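Local structure of probable FAD-dependent oxidoreductase PA4991 (Pseudomonas aeruginosa PAO1, 5EZ7) at residues Q4-D9 with A372-L377; D9-G14 with R195-Q200; A32-E37 with S171-E176. The protein binds one FAD per subunit and probably works as an oxidoreductase of the DAO family, although its physiological substrate is unknown. One frame throughout, in Å; residues are numbered along the deposited sequence.

How the interactions relate
From the N terminus, residues 4-9 come first, and interaction 1 joins them to 372-377 near the other end of the chain, closing a loop that holds nearly the whole protein. Interaction 2 starts at Asp9, which it shares with interaction 1, and closes a smaller loop at 195-200. Nested inside that is interaction 3, where 32-37 meets 171-176. The three loops therefore nest without crossing. Strand 6-7 lies beside 195-198 in the small mixed sheet, while strands 10-13 and 33-37 are neighbours in the FAD-binding sheet. Interaction 2 ties the two sheets together, interaction 3 adds an outermost strand, and interaction 1 packs the late loop against the edge strand 6-7.

Interaction 1: Q4-D9 with A372-L377; sequences QALSTD and AALPQL
Leu374 meets Leu6 and Thr8 with a single methyl. Its CD2 lies 4.0 Å from Leu6 CD1, the two leucine side chains crossing at about a right angle, and 4.4 Å from Thr8 CG2. Leu374 also touches Val34 of strand 33-37 and Asp170 in a loop.

Pro375 follows and receives the other branch of Leu6: Leu6 CD2 packs 3.6 Å from Pro375 CD, the ring carbon next to the proline N, with Pro375 CG a little farther off. A chi1 of -54° puts CG of Leu6 beside the backbone N; beyond it CD1 serves Leu374 and Leu377, and CD2 serves Pro375. The backbone of Leu6 is busy elsewhere, bonded to Glu196 and Arg198. That pairing makes 6-7 a parallel edge strand on the antiparallel meander 178-183, 186-192 and 195-198, a small sheet that accompanies the Rossmann-type FAD-binding sheet in this class of flavoenzymes. The loop after helix 350-364 thus packs against this edge through side chains.

The same proline also takes the end of Gln4, tip to tip. Gln4 is extended, with CG anti to the backbone N (chi1 -171°), and its amide NE2 comes 3.8 Å from Pro375 CG while OE1 is 3.8 Å from Pro375 CB. These are van der Waals contacts on the more exposed side of the interface. Last along the loop, Leu377 brings CD2 to 4.2 Å from Leu6 CD1, and it rests on Arg195 of the adjoining strand as well.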
loop_
_atom_site.group_PDB
_atom_site.type_symbol
_atom_site.label_atom_id
_atom_site.label_comp_id
_atom_site.label_asym_id
_atom_site.label_seq_id
_atom_site.Cartn_x
_atom_site.Cartn_y
_atom_site.Cartn_z
ATOM N N GLN A 4 -3.254 -1.132 31.948
ATOM C CA GLN A 4 -2.849 0.257 32.245
ATOM C C GLN A 4 -3.444 1.224 31.217
ATOM O O GLN A 4 -3.243 1.051 29.993
ATOM C CB GLN A 4 -1.322 0.348 32.231
ATOM C CG GLN A 4 -0.714 1.654 32.728
ATOM C CD GLN A 4 0.821 1.628 32.649
ATOM O OE1 GLN A 4 1.470 0.628 32.981
ATOM N NE2 GLN A 4 1.404 2.718 32.178
ATOM N N ALA A 5 -4.191 2.215 31.686
ATOM C CA ALA A 5 -4.825 3.147 30.755
ATOM C C ALA A 5 -3.785 3.982 30.005
ATOM O O ALA A 5 -2.719 4.262 30.539
ATOM C CB ALA A 5 -5.793 4.052 31.486
ATOM N N LEU A 6 -4.089 4.363 28.770
ATOM C CA LEU A 6 -3.162 5.146 27.972
ATOM C C LEU A 6 -3.767 6.465 27.550
ATOM O O LEU A 6 -4.974 6.619 27.499
ATOM C CB LEU A 6 -2.736 4.402 26.712
ATOM C CG LEU A 6 -2.148 2.983 26.815
ATOM C CD1 LEU A 6 -1.620 2.545 25.450
ATOM C CD2 LEU A 6 -1.043 2.871 27.854
ATOM N N SER A 7 -2.884 7.383 27.185
ATOM C CA SER A 7 -3.227 8.736 26.797
ATOM C C SER A 7 -2.235 9.135 25.688
ATOM O O SER A 7 -1.035 8.957 25.874
ATOM C CB SER A 7 -3.094 9.599 28.060
ATOM O OG SER A 7 -3.056 10.967 27.802
ATOM N N THR A 8 -2.728 9.575 24.528
ATOM C CA THR A 8 -1.892 10.165 23.472
ATOM C C THR A 8 -2.632 11.296 22.779
ATOM O O THR A 8 -3.733 11.676 23.190
ATOM C CB THR A 8 -1.454 9.152 22.340
ATOM O OG1 THR A 8 -2.585 8.366 21.896
ATOM C CG2 THR A 8 -0.265 8.324 22.794
ATOM N N ASP A 9 -2.015 11.808 21.706
ATOM C CA ASP A 9 -2.619 12.793 20.859
ATOM C C ASP A 9 -3.467 12.164 19.782
ATOM O O ASP A 9 -4.623 12.520 19.687
ATOM C CB ASP A 9 -1.550 13.715 20.262
ATOM C CG ASP A 9 -0.737 14.462 21.357
ATOM O OD1 ASP A 9 -1.333 14.953 22.364
ATOM O OD2 ASP A 9 0.502 14.517 21.196
ATOM N N ALA A 372 2.148 10.715 29.739
ATOM C CA ALA A 372 3.035 9.715 30.347
ATOM C C ALA A 372 3.614 8.913 29.243
ATOM O O ALA A 372 2.944 8.687 28.241
ATOM C CB ALA A 372 2.237 8.782 31.255
ATOM N N ALA A 373 4.846 8.463 29.428
ATOM C CA ALA A 373 5.469 7.521 28.491
ATOM C C ALA A 373 4.624 6.246 28.347
ATOM O O ALA A 373 3.943 5.812 29.282
ATOM C CB ALA A 373 6.878 7.178 28.954
ATOM N N LEU A 374 4.635 5.666 27.161
ATOM C CA LEU A 374 3.909 4.412 26.956
ATOM C C LEU A 374 4.634 3.298 27.710
ATOM O O LEU A 374 5.861 3.309 27.746
ATOM C CB LEU A 374 3.835 4.078 25.465
ATOM C CG LEU A 374 3.008 5.111 24.663
ATOM C CD1 LEU A 374 3.228 5.013 23.162
ATOM C CD2 LEU A 374 1.522 5.024 25.001
ATOM N N PRO A 375 3.883 2.345 28.310
ATOM C CA PRO A 375 4.550 1.151 28.883
ATOM C C PRO A 375 4.989 0.218 27.756
ATOM O O PRO A 375 4.931 0.589 26.593
ATOM C CB PRO A 375 3.435 0.495 29.724
ATOM C CG PRO A 375 2.181 0.842 28.981
ATOM C CD PRO A 375 2.409 2.258 28.463
ATOM N N GLN A 376 5.434 -0.977 28.108
ATOM C CA GLN A 376 5.621 -2.037 27.127
ATOM C C GLN A 376 4.247 -2.505 26.685
ATOM O O GLN A 376 3.318 -2.648 27.496
ATOM C CB GLN A 376 6.404 -3.229 27.694
ATOM C CG GLN A 376 7.839 -2.940 28.175
ATOM C CD GLN A 376 8.862 -2.820 27.050
ATOM O OE1 GLN A 376 9.787 -3.641 26.931
ATOM N NE2 GLN A 376 8.714 -1.778 26.230
ATOM N N LEU A 377 4.127 -2.716 25.387
ATOM C CA LEU A 377 2.868 -3.099 24.759
ATOM C C LEU A 377 3.089 -4.317 23.887
ATOM O O LEU A 377 4.167 -4.456 23.349
ATOM C CB LEU A 377 2.350 -1.934 23.911
ATOM C CG LEU A 377 2.014 -0.668 24.719
ATOM C CD1 LEU A 377 1.683 0.489 23.793
ATOM C CD2 LEU A 377 0.861 -0.869 25.694
#

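Interaction 2: D9-G14 with R195-Q200; sequences DILIVG and REIRAQ. With FAD (flavin-adenine dinucleotide), chain B.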
loop_
_atom_site.group_PDB
_atom_site.type_symbol
_atom_site.label_atom_id
_atom_site.label_comp_id
_atom_site.label_asym_id
_atom_site.label_seq_id
_atom_site.Cartn_x
_atom_site.Cartn_y
_atom_site.Cartn_z
ATOM N N ASP A 9 -2.015 11.808 21.706
ATOM C CA ASP A 9 -2.619 12.793 20.859
ATOM C C ASP A 9 -3.467 12.164 19.782
ATOM O O ASP A 9 -4.623 12.520 19.687
ATOM C CB ASP A 9 -1.550 13.715 20.262
ATOM C CG ASP A 9 -0.737 14.462 21.357
ATOM O OD1 ASP A 9 -1.333 14.953 22.364
ATOM O OD2 ASP A 9 0.502 14.517 21.196
ATOM N N ILE A 10 -2.874 11.315 18.930
ATOM C CA ILE A 10 -3.611 10.668 17.819
ATOM C C ILE A 10 -3.499 9.163 17.947
ATOM O O ILE A 10 -2.404 8.622 18.137
ATOM C CB ILE A 10 -3.216 11.212 16.414
ATOM C CG1 ILE A 10 -3.653 12.683 16.287
ATOM C CG2 ILE A 10 -3.986 10.515 15.302
ATOM C CD1 ILE A 10 -2.537 13.587 16.612
ATOM N N LEU A 11 -4.652 8.515 17.922
ATOM C CA LEU A 11 -4.787 7.070 17.970
ATOM C C LEU A 11 -5.152 6.575 16.555
ATOM O O LEU A 11 -6.176 6.982 16.041
ATOM C CB LEU A 11 -5.891 6.769 18.962
ATOM C CG LEU A 11 -6.411 5.364 19.182
ATOM C CD1 LEU A 11 -5.324 4.333 19.441
ATOM C CD2 LEU A 11 -7.435 5.450 20.342
ATOM N N ILE A 12 -4.298 5.789 15.901
ATOM C CA ILE A 12 -4.495 5.321 14.525
ATOM C C ILE A 12 -4.925 3.834 14.596
ATOM O O ILE A 12 -4.355 3.074 15.381
ATOM C CB ILE A 12 -3.177 5.370 13.702
ATOM C CG1 ILE A 12 -2.373 6.645 13.880
ATOM C CG2 ILE A 12 -3.395 5.158 12.197
ATOM C CD1 ILE A 12 -3.110 7.866 13.577
ATOM N N VAL A 13 -5.929 3.425 13.808
ATOM C CA VAL A 13 -6.361 2.018 13.754
ATOM C C VAL A 13 -6.049 1.519 12.350
ATOM O O VAL A 13 -6.586 2.019 11.349
ATOM C CB VAL A 13 -7.860 1.823 14.082
ATOM C CG1 VAL A 13 -8.269 0.346 14.017
ATOM C CG2 VAL A 13 -8.178 2.376 15.463
ATOM N N GLY A 14 -5.129 0.572 12.280
ATOM C CA GLY A 14 -4.720 -0.015 11.039
ATOM C C GLY A 14 -3.307 0.332 10.655
ATOM O O GLY A 14 -3.033 1.475 10.394
ATOM N N ARG A 195 -8.559 -2.148 27.294
ATOM C CA ARG A 195 -7.639 -1.071 27.672
ATOM C C ARG A 195 -8.129 0.284 27.170
ATOM O O ARG A 195 -8.329 0.479 25.985
ATOM C CB ARG A 195 -6.251 -1.317 27.085
ATOM C CG ARG A 195 -5.248 -0.322 27.619
ATOM C CD ARG A 195 -3.989 -0.303 26.801
ATOM N NE ARG A 195 -3.313 -1.595 26.787
ATOM C CZ ARG A 195 -2.298 -1.977 27.566
ATOM N NH1 ARG A 195 -1.785 -1.206 28.531
ATOM N NH2 ARG A 195 -1.797 -3.187 27.396
ATOM N N GLU A 196 -8.244 1.238 28.071
ATOM C CA GLU A 196 -8.815 2.523 27.717
ATOM C C GLU A 196 -7.672 3.406 27.242
ATOM O O GLU A 196 -6.614 3.426 27.849
ATOM C CB GLU A 196 -9.716 3.067 28.836
ATOM C CG GLU A 196 -9.137 4.059 29.813
ATOM C CD GLU A 196 -10.047 4.238 31.044
ATOM O OE1 GLU A 196 -11.208 4.691 30.873
ATOM O OE2 GLU A 196 -9.612 3.878 32.180
ATOM N N ILE A 197 -7.854 3.999 26.060
ATOM C CA ILE A 197 -6.841 4.815 25.399
ATOM C C ILE A 197 -7.463 6.135 24.975
ATOM O O ILE A 197 -8.224 6.168 24.039
ATOM C CB ILE A 197 -6.318 4.130 24.122
ATOM C CG1 ILE A 197 -5.761 2.730 24.469
ATOM C CG2 ILE A 197 -5.278 5.025 23.415
ATOM C CD1 ILE A 197 -5.147 1.993 23.291
ATOM N N ARG A 198 -7.082 7.210 25.626
ATOM C CA ARG A 198 -7.692 8.508 25.372
ATOM C C ARG A 198 -6.894 9.254 24.318
ATOM O O ARG A 198 -5.669 9.163 24.306
ATOM C CB ARG A 198 -7.765 9.320 26.679
ATOM C CG ARG A 198 -8.708 8.690 27.697
ATOM C CD ARG A 198 -8.969 9.525 28.967
ATOM N NE ARG A 198 -10.423 9.651 29.160
ATOM C CZ ARG A 198 -11.237 8.657 29.538
ATOM N NH1 ARG A 198 -10.760 7.440 29.829
ATOM N NH2 ARG A 198 -12.545 8.875 29.631
ATOM N N ALA A 199 -7.574 9.974 23.430
ATOM C CA ALA A 199 -6.857 10.679 22.336
ATOM C C ALA A 199 -7.646 11.819 21.768
ATOM O O ALA A 199 -8.843 11.764 21.814
ATOM C CB ALA A 199 -6.523 9.725 21.209
ATOM N N GLN A 200 -6.941 12.854 21.279
ATOM C CA GLN A 200 -7.572 14.117 20.847
ATOM C C GLN A 200 -8.301 13.808 19.584
ATOM O O GLN A 200 -9.332 14.423 19.283
ATOM C CB GLN A 200 -6.577 15.265 20.600
ATOM C CG GLN A 200 -5.631 15.595 21.734
ATOM C CD GLN A 200 -4.914 16.927 21.526
ATOM O OE1 GLN A 200 -5.552 17.983 21.447
ATOM N NE2 GLN A 200 -3.575 16.892 21.440
HETATM P PA FAD B . -4.177 -1.951 4.084
HETATM O O1A FAD B . -2.802 -2.186 3.550
HETATM O O2A FAD B . -5.303 -2.883 3.735
HETATM O O5B FAD B . -4.035 -1.847 5.661
HETATM C C5B FAD B . -5.152 -1.863 6.527
HETATM C C4B FAD B . -4.650 -2.431 7.838
HETATM O O4B FAD B . -5.677 -2.299 8.835
HETATM C C3B FAD B . -4.287 -3.913 7.707
HETATM O O3B FAD B . -2.939 -4.147 8.119
HETATM C C2B FAD B . -5.296 -4.600 8.608
HETATM O O2B FAD B . -4.817 -5.774 9.259
HETATM C C1B FAD B . -5.676 -3.491 9.593
HETATM N N9A FAD B . -7.010 -3.665 10.181
HETATM C C8A FAD B . -8.130 -4.023 9.530
HETATM N N7A FAD B . -9.159 -4.090 10.393
HETATM C C5A FAD B . -8.703 -3.763 11.607
HETATM C C6A FAD B . -9.289 -3.652 12.950
HETATM N N6A FAD B . -10.598 -3.900 13.108
HETATM N N1A FAD B . -8.495 -3.283 13.968
HETATM C C2A FAD B . -7.186 -3.033 13.781
HETATM N N3A FAD B . -6.579 -3.121 12.579
HETATM C C4A FAD B . -7.282 -3.481 11.476
HETATM N N1 FAD B . -0.967 1.124 -5.253
HETATM C C2 FAD B . 0.081 1.727 -5.853
HETATM O O2 FAD B . 0.281 2.948 -5.643
HETATM N N3 FAD B . 0.921 1.065 -6.667
HETATM C C4 FAD B . 0.774 -0.228 -6.942
HETATM O O4 FAD B . 1.573 -0.824 -7.692
HETATM C C4X FAD B . -0.342 -0.953 -6.326
HETATM N N5 FAD B . -0.543 -2.262 -6.570
HETATM C C5X FAD B . -1.563 -2.920 -5.989
HETATM C C6 FAD B . -1.725 -4.274 -6.254
HETATM C C7 FAD B . -2.756 -4.987 -5.676
HETATM C C7M FAD B . -2.899 -6.451 -5.962
HETATM C C8 FAD B . -3.685 -4.302 -4.742
HETATM C C8M FAD B . -4.827 -5.030 -4.065
HETATM C C9 FAD B . -3.527 -2.951 -4.489
HETATM C C9A FAD B . -2.499 -2.216 -5.075
HETATM N N10 FAD B . -2.305 -0.827 -4.827
HETATM C C10 FAD B . -1.224 -0.176 -5.431
HETATM C "C1'" FAD B . -3.165 -0.081 -3.924
HETATM C "C2'" FAD B . -2.586 -0.195 -2.524
HETATM O "O2'" FAD B . -2.178 -1.537 -2.230
HETATM C "C3'" FAD B . -3.581 0.303 -1.484
HETATM O "O3'" FAD B . -4.158 1.539 -1.952
HETATM C "C4'" FAD B . -2.893 0.540 -0.142
HETATM O "O4'" FAD B . -1.915 -0.463 0.136
HETATM C "C5'" FAD B . -3.892 0.547 0.999
HETATM O "O5'" FAD B . -3.220 0.929 2.206
HETATM P P FAD B . -4.032 0.904 3.582
HETATM O O1P FAD B . -3.048 1.040 4.715
HETATM O O2P FAD B . -5.139 1.884 3.429
HETATM O O3P FAD B . -4.736 -0.537 3.558
#
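Two hydrogen bonds join Asp9 and Gln200, one between backbones and one between side chains. Gln200 N donates a hydrogen bond to Asp9 O at 2.8 Å, with a bent N-H...O angle of 135°. Beyond it the two side chains run side by side in the same direction, and Gln200 NE2 reaches Asp9 OD1 at 3.1 Å. The amide comes from above the carboxylate, 49° out of its plane, and the carboxylate and amide planes are steeply inclined, 67° apart. OD1 has stronger company in His371 NE2 and also takes Ser369 N, while OD2 receives Ala32 N, so both oxygens of this buried carboxylate are held. Gln200 NE2 in turn also donates to Arg367 O.

The charged pair of the second segment lies within it: Arg198 NH1 and Glu196 OE1 form a salt bridge, though its hydrogen bond is weak.

Apolar contact is carried by Leu11. Its CB touches Ala199 CB at 3.8 Å, and farther out both methyls meet Ile197 CG2, Leu11 CD2 at 3.8 Å and CD1 at 4.0 Å, the two side chains crossing at about a right angle.

Contacts with FAD come at the other end of strand 10-13. Val13 CG1 lies 3.6 Å from C2A of the adenine, and Gly14, lacking a side chain, lets its CA come within 3.3 Å of the ribose oxygen O4B. Strand 10-13 running into Gly14, probably the first glycine of a GxGxxG sequence, is the start of a Rossmann-type dinucleotide-binding fold.

Interaction 3: A32-E37 with S171-E176; sequences ATVLVE and SLLAGE. With FAD (flavin-adenine dinucleotide), chain B.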
loop_
_atom_site.group_PDB
_atom_site.type_symbol
_atom_site.label_atom_id
_atom_site.label_comp_id
_atom_site.label_asym_id
_atom_site.label_seq_id
_atom_site.Cartn_x
_atom_site.Cartn_y
_atom_site.Cartn_z
ATOM N N ALA A 32 2.417 12.612 19.995
ATOM C CA ALA A 32 2.469 11.283 20.566
ATOM C C ALA A 32 1.336 10.463 19.921
ATOM O O ALA A 32 0.239 10.973 19.706
ATOM C CB ALA A 32 2.293 11.377 22.080
ATOM N N THR A 33 1.597 9.205 19.624
ATOM C CA THR A 33 0.646 8.337 18.928
ATOM C C THR A 33 0.616 6.926 19.493
ATOM O O THR A 33 1.574 6.475 20.124
ATOM C CB THR A 33 1.007 8.194 17.440
ATOM O OG1 THR A 33 2.302 7.572 17.302
ATOM C CG2 THR A 33 1.009 9.501 16.757
ATOM N N VAL A 34 -0.505 6.251 19.280
ATOM C CA VAL A 34 -0.599 4.805 19.359
ATOM C C VAL A 34 -1.167 4.312 18.032
ATOM O O VAL A 34 -2.135 4.911 17.517
ATOM C CB VAL A 34 -1.533 4.387 20.511
ATOM C CG1 VAL A 34 -1.855 2.899 20.474
ATOM C CG2 VAL A 34 -0.886 4.726 21.860
ATOM N N LEU A 35 -0.596 3.227 17.491
ATOM C CA LEU A 35 -1.101 2.613 16.263
ATOM C C LEU A 35 -1.483 1.188 16.566
ATOM O O LEU A 35 -0.646 0.377 16.974
ATOM C CB LEU A 35 -0.063 2.655 15.153
ATOM C CG LEU A 35 -0.558 2.287 13.742
ATOM C CD1 LEU A 35 0.422 2.753 12.658
ATOM C CD2 LEU A 35 -0.813 0.792 13.570
ATOM N N VAL A 36 -2.743 0.886 16.290
ATOM C CA VAL A 36 -3.365 -0.359 16.686
ATOM C C VAL A 36 -3.569 -1.175 15.439
ATOM O O VAL A 36 -4.154 -0.673 14.480
ATOM C CB VAL A 36 -4.744 -0.113 17.362
ATOM C CG1 VAL A 36 -5.412 -1.437 17.722
ATOM C CG2 VAL A 36 -4.559 0.705 18.628
ATOM N N GLU A 37 -3.084 -2.414 15.463
ATOM C CA GLU A 37 -3.204 -3.377 14.343
ATOM C C GLU A 37 -3.660 -4.734 14.894
ATOM O O GLU A 37 -3.145 -5.200 15.913
ATOM C CB GLU A 37 -1.857 -3.502 13.616
ATOM C CG GLU A 37 -1.725 -4.725 12.732
ATOM C CD GLU A 37 -2.595 -4.598 11.492
ATOM O OE1 GLU A 37 -3.467 -5.496 11.256
ATOM O OE2 GLU A 37 -2.350 -3.589 10.766
ATOM N N SER A 171 5.054 3.219 19.606
ATOM C CA SER A 171 3.631 3.476 19.368
ATOM C C SER A 171 2.828 2.224 18.980
ATOM O O SER A 171 1.604 2.236 19.060
ATOM C CB SER A 171 3.433 4.590 18.311
ATOM O OG SER A 171 3.921 4.254 17.023
ATOM N N LEU A 172 3.506 1.152 18.568
ATOM C CA LEU A 172 2.821 0.020 17.963
ATOM C C LEU A 172 2.131 -0.915 18.940
ATOM O O LEU A 172 2.770 -1.464 19.842
ATOM C CB LEU A 172 3.796 -0.793 17.146
ATOM C CG LEU A 172 4.437 -0.100 15.969
ATOM C CD1 LEU A 172 5.411 -1.097 15.336
ATOM C CD2 LEU A 172 3.396 0.388 14.986
ATOM N N LEU A 173 0.845 -1.163 18.701
ATOM C CA LEU A 173 0.060 -2.006 19.562
ATOM C C LEU A 173 -0.750 -3.050 18.785
ATOM O O LEU A 173 -1.626 -2.715 17.978
ATOM C CB LEU A 173 -0.881 -1.141 20.392
ATOM C CG LEU A 173 -1.877 -1.903 21.272
ATOM C CD1 LEU A 173 -1.228 -2.766 22.343
ATOM C CD2 LEU A 173 -2.790 -0.884 21.896
ATOM N N ALA A 174 -0.471 -4.318 19.075
ATOM C CA ALA A 174 -1.371 -5.409 18.730
ATOM C C ALA A 174 -2.640 -5.332 19.571
ATOM O O ALA A 174 -2.582 -5.513 20.770
ATOM C CB ALA A 174 -0.693 -6.779 18.936
ATOM N N GLY A 175 -3.769 -5.115 18.918
ATOM C CA GLY A 175 -5.072 -5.168 19.559
ATOM C C GLY A 175 -6.132 -5.715 18.627
ATOM O O GLY A 175 -6.224 -5.317 17.478
ATOM N N GLU A 176 -6.929 -6.634 19.133
ATOM C CA GLU A 176 -7.874 -7.366 18.330
ATOM C C GLU A 176 -9.275 -6.781 18.410
ATOM O O GLU A 176 -9.924 -6.598 17.397
ATOM C CB GLU A 176 -7.893 -8.844 18.747
ATOM C CG GLU A 176 -6.752 -9.660 18.136
ATOM C CD GLU A 176 -6.851 -11.163 18.415
ATOM O OE1 GLU A 176 -7.782 -11.596 19.155
ATOM O OE2 GLU A 176 -5.981 -11.919 17.897
HETATM P PA FAD B . -4.177 -1.951 4.084
HETATM O O1A FAD B . -2.802 -2.186 3.550
HETATM O O2A FAD B . -5.303 -2.883 3.735
HETATM O O5B FAD B . -4.035 -1.847 5.661
HETATM C C5B FAD B . -5.152 -1.863 6.527
HETATM C C4B FAD B . -4.650 -2.431 7.838
HETATM O O4B FAD B . -5.677 -2.299 8.835
HETATM C C3B FAD B . -4.287 -3.913 7.707
HETATM O O3B FAD B . -2.939 -4.147 8.119
HETATM C C2B FAD B . -5.296 -4.600 8.608
HETATM O O2B FAD B . -4.817 -5.774 9.259
HETATM C C1B FAD B . -5.676 -3.491 9.593
HETATM N N9A FAD B . -7.010 -3.665 10.181
HETATM C C8A FAD B . -8.130 -4.023 9.530
HETATM N N7A FAD B . -9.159 -4.090 10.393
HETATM C C5A FAD B . -8.703 -3.763 11.607
HETATM C C6A FAD B . -9.289 -3.652 12.950
HETATM N N6A FAD B . -10.598 -3.900 13.108
HETATM N N1A FAD B . -8.495 -3.283 13.968
HETATM C C2A FAD B . -7.186 -3.033 13.781
HETATM N N3A FAD B . -6.579 -3.121 12.579
HETATM C C4A FAD B . -7.282 -3.481 11.476
HETATM N N1 FAD B . -0.967 1.124 -5.253
HETATM C C2 FAD B . 0.081 1.727 -5.853
HETATM O O2 FAD B . 0.281 2.948 -5.643
HETATM N N3 FAD B . 0.921 1.065 -6.667
HETATM C C4 FAD B . 0.774 -0.228 -6.942
HETATM O O4 FAD B . 1.573 -0.824 -7.692
HETATM C C4X FAD B . -0.342 -0.953 -6.326
HETATM N N5 FAD B . -0.543 -2.262 -6.570
HETATM C C5X FAD B . -1.563 -2.920 -5.989
HETATM C C6 FAD B . -1.725 -4.274 -6.254
HETATM C C7 FAD B . -2.756 -4.987 -5.676
HETATM C C7M FAD B . -2.899 -6.451 -5.962
HETATM C C8 FAD B . -3.685 -4.302 -4.742
HETATM C C8M FAD B . -4.827 -5.030 -4.065
HETATM C C9 FAD B . -3.527 -2.951 -4.489
HETATM C C9A FAD B . -2.499 -2.216 -5.075
HETATM N N10 FAD B . -2.305 -0.827 -4.827
HETATM C C10 FAD B . -1.224 -0.176 -5.431
HETATM C "C1'" FAD B . -3.165 -0.081 -3.924
HETATM C "C2'" FAD B . -2.586 -0.195 -2.524
HETATM O "O2'" FAD B . -2.178 -1.537 -2.230
HETATM C "C3'" FAD B . -3.581 0.303 -1.484
HETATM O "O3'" FAD B . -4.158 1.539 -1.952
HETATM C "C4'" FAD B . -2.893 0.540 -0.142
HETATM O "O4'" FAD B . -1.915 -0.463 0.136
HETATM C "C5'" FAD B . -3.892 0.547 0.999
HETATM O "O5'" FAD B . -3.220 0.929 2.206
HETATM P P FAD B . -4.032 0.904 3.582
HETATM O O1P FAD B . -3.048 1.040 4.715
HETATM O O2P FAD B . -5.139 1.884 3.429
HETATM O O3P FAD B . -4.736 -0.537 3.558
#
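Leu35 and Glu37 hold segment 171-176 through four backbone hydrogen bonds, each using its N and O on two different partners, as parallel strands do. Leu35 N donates to Ser171 O at 2.9 Å and Leu35 O accepts Leu173 N at 2.8 Å; Glu37 N then goes to Leu173 O at 2.9 Å. In between, the CA-H of Val36 also points at Leu173 O. The axes of the short segments are 32° apart in direction.

Packing is close on the face carrying Val34, Val36 and Leu173. Leu173 CD2 meets both valines, lying alongside Val36 and obliquely to Val34, 4.0 Å from Val36 CG2; Leu11 of the next strand backs both. At the start of the contact, Ser171 CB presses on Thr33 O at 3.2 Å, while Ser171 OG bonds to Ala168 O and Asn23 ND2, and Thr33 OG1 to Asn23 OD1.

On the other face a single apolar pair meets, Leu35 CB and Leu172 CD2 at 4.1 Å, and Leu35 turns to helix 17-28. The loose side is the far end: Gly175 N still bonds Glu37 O at 3.1 Å, but Ala174 is only partly buried and Glu176 is exposed, making no contact across.

The side chain of Glu37 leads away from the sheet. It bends at chi2 (71°), and the carboxylate takes FAD O3B on OE2 at 2.8 Å; OE1 also meets O2B, though that modelled distance is too short to trust. Gly15 N and Ala39 N help hold the carboxylate. An acidic residue ending the second strand of a beta-alpha-beta unit and gripping the adenosine ribose is a hallmark of Rossmann-type FAD sites.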